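Local atomic coordinates of aminopeptidase N family protein (PDB entry 4FGM), a protein that binds a zinc ion and probably acts as a zinc-dependent aminopeptidase of the M61 family. Residues 9-14 against 131-136. Numbering follows the deposited sequence.
Sequences IDLHGH and PEAPLW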
loop_
_atom_site.group_PDB
_atom_site.type_symbol
_atom_site.label_atom_id
_atom_site.label_comp_id
_atom_site.label_asym_id
_atom_site.label_seq_id
_atom_site.Cartn_x
_atom_site.Cartn_y
_atom_site.Cartn_z
ATOM N N ILE A 9 8.485 -18.014 21.382
ATOM C CA ILE A 9 8.489 -18.576 22.725
ATOM C C ILE A 9 7.309 -18.327 23.655
ATOM O O ILE A 9 6.967 -19.191 24.461
ATOM C CB ILE A 9 9.796 -18.160 23.475
ATOM C CG1 ILE A 9 10.066 -19.125 24.629
ATOM C CG2 ILE A 9 9.683 -16.728 23.994
ATOM C CD1 ILE A 9 10.484 -20.513 24.169
ATOM N N ASP A 10 6.689 -17.158 23.561
ATOM C CA ASP A 10 5.582 -16.833 24.448
ATOM C C ASP A 10 4.378 -16.304 23.679
ATOM O O ASP A 10 4.292 -15.111 23.375
ATOM C CB ASP A 10 6.044 -15.794 25.474
ATOM C CG ASP A 10 5.069 -15.645 26.637
ATOM O OD1 ASP A 10 3.873 -15.975 26.456
ATOM O OD2 ASP A 10 5.498 -15.189 27.721
ATOM N N LEU A 11 3.444 -17.197 23.382
ATOM C CA LEU A 11 2.243 -16.840 22.639
ATOM C C LEU A 11 1.319 -15.846 23.343
ATOM O O LEU A 11 0.845 -14.892 22.723
ATOM C CB LEU A 11 1.485 -18.116 22.277
ATOM C CG LEU A 11 1.807 -18.742 20.915
ATOM C CD1 LEU A 11 3.228 -18.453 20.490
ATOM C CD2 LEU A 11 1.551 -20.229 20.983
ATOM N N HIS A 12 1.064 -16.056 24.630
ATOM C CA HIS A 12 0.187 -15.150 25.365
ATOM C C HIS A 12 0.858 -13.809 25.655
ATOM O O HIS A 12 0.178 -12.782 25.776
ATOM C CB HIS A 12 -0.280 -15.799 26.670
ATOM C CG HIS A 12 -1.181 -16.975 26.465
ATOM N ND1 HIS A 12 -1.753 -17.668 27.512
ATOM C CD2 HIS A 12 -1.608 -17.586 25.334
ATOM C CE1 HIS A 12 -2.490 -18.654 27.033
ATOM N NE2 HIS A 12 -2.419 -18.626 25.713
ATOM N N GLY A 13 2.187 -13.825 25.769
ATOM C CA GLY A 13 2.924 -12.602 26.019
ATOM C C GLY A 13 3.343 -11.888 24.732
ATOM O O GLY A 13 3.889 -10.782 24.776
ATOM N N HIS A 14 3.090 -12.512 23.582
ATOM C CA HIS A 14 3.445 -11.925 22.290
ATOM C C HIS A 14 4.953 -11.659 22.218
ATOM O O HIS A 14 5.390 -10.576 21.836
ATOM C CB HIS A 14 2.687 -10.606 22.080
ATOM C CG HIS A 14 1.271 -10.641 22.565
ATOM N ND1 HIS A 14 0.370 -11.602 22.165
ATOM C CD2 HIS A 14 0.616 -9.851 23.447
ATOM C CE1 HIS A 14 -0.782 -11.406 22.783
ATOM N NE2 HIS A 14 -0.659 -10.352 23.566
ATOM N N PRO A 131 6.842 -24.025 21.288
ATOM C CA PRO A 131 6.443 -25.134 22.160
ATOM C C PRO A 131 4.936 -25.203 22.377
ATOM O O PRO A 131 4.363 -26.287 22.505
ATOM C CB PRO A 131 7.197 -24.839 23.455
ATOM C CG PRO A 131 8.440 -24.186 22.964
ATOM C CD PRO A 131 7.911 -23.229 21.913
ATOM N N GLU A 132 4.294 -24.042 22.406
ATOM C CA GLU A 132 2.857 -23.972 22.642
ATOM C C GLU A 132 2.011 -24.219 21.406
ATOM O O GLU A 132 0.786 -24.311 21.514
ATOM C CB GLU A 132 2.493 -22.608 23.224
ATOM C CG GLU A 132 3.304 -22.225 24.454
ATOM C CD GLU A 132 3.181 -20.744 24.798
ATOM O OE1 GLU A 132 2.152 -20.338 25.378
ATOM O OE2 GLU A 132 4.115 -19.983 24.474
ATOM N N ALA A 133 2.653 -24.329 20.241
ATOM C CA ALA A 133 1.932 -24.545 18.984
ATOM C C ALA A 133 2.796 -25.258 17.959
ATOM O O ALA A 133 3.023 -24.748 16.859
ATOM C CB ALA A 133 1.458 -23.202 18.415
ATOM N N PRO A 134 3.268 -26.464 18.292
ATOM C CA PRO A 134 4.115 -27.215 17.362
ATOM C C PRO A 134 3.475 -27.639 16.040
ATOM O O PRO A 134 4.183 -27.836 15.057
ATOM C CB PRO A 134 4.590 -28.398 18.212
ATOM C CG PRO A 134 3.450 -28.615 19.148
ATOM C CD PRO A 134 3.044 -27.220 19.540
ATOM N N LEU A 135 2.150 -27.776 15.999
ATOM C CA LEU A 135 1.486 -28.181 14.752
ATOM C C LEU A 135 1.332 -27.065 13.711
ATOM O O LEU A 135 0.903 -27.319 12.583
ATOM C CB LEU A 135 0.106 -28.794 15.034
ATOM C CG LEU A 135 0.022 -30.248 15.531
ATOM C CD1 LEU A 135 1.063 -31.089 14.802
ATOM C CD2 LEU A 135 0.253 -30.319 17.025
ATOM N N TRP A 136 1.682 -25.836 14.082
ATOM C CA TRP A 136 1.588 -24.702 13.164
ATOM C C TRP A 136 2.394 -24.894 11.887
ATOM O O TRP A 136 3.406 -25.596 11.877
ATOM C CB TRP A 136 2.069 -23.428 13.850
ATOM C CG TRP A 136 1.016 -22.715 14.637
ATOM C CD1 TRP A 136 -0.260 -23.137 14.877
ATOM C CD2 TRP A 136 1.154 -21.452 15.299
ATOM N NE1 TRP A 136 -0.925 -22.216 15.646
ATOM C CE2 TRP A 136 -0.084 -21.168 15.916
ATOM C CE3 TRP A 136 2.201 -20.526 15.422
ATOM C CZ2 TRP A 136 -0.304 -20.004 16.659
ATOM C CZ3 TRP A 136 1.982 -19.361 16.160
ATOM C CH2 TRP A 136 0.733 -19.112 16.764
HETATM O O HOH W 1 2.013 -18.024 26.454
#
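E132 and L11 reach toward each other, the CD2 end of the leucine meeting E132 CB and the glutamate carboxylate ending at L11 N, where the antiparallel hairpin of strands 2-10 and 15-22 in the M61 N-terminal domain turns beside the loop between strands 123-127 and 137-140. The E132 side chain runs extended beyond CG, with CD anti to CB (chi2 165deg), and its carboxylate lies against the backbone at the start of the turn. There L11 N donates to E132 OE2 over 3.1 Å, nearly straight at 170°, on the syn side of the carboxylate but tilted out of its plane. The same oxygen also lies 3.0 Å from I9 O, an acceptor facing an acceptor, so this approach is no bond. The other carboxylate oxygen works through water: one molecule donates to E132 OE1 and to D10 OD1 and accepts from H12 N. D10 OD1 in turn takes G13 N, 2.8 Å away, from above its carboxylate plane, an Asx motif that ties the turn together. With OD1 of D10 only 4.5 Å from OE2 of E132, the water that bridges D10 OD1 and E132 OE1 would be expected to ease the repulsion of like charges.

Nearer the root of the E132 side chain the contact is apolar. L11 CD2 lies 3.4 Å from E132 CB and also meets the A133 methyl, while L11 CG approaches the W136 ring obliquely near CH2; I9 CD1 comes within 4.4 Å of P131 CD. W136 closes a type I turn that begins at A133, and both L11 and W136 rest on L99 of strand 97-99. Across the turn, A133 CB sits 3.5 Å above the W136 ring plane, over its centre.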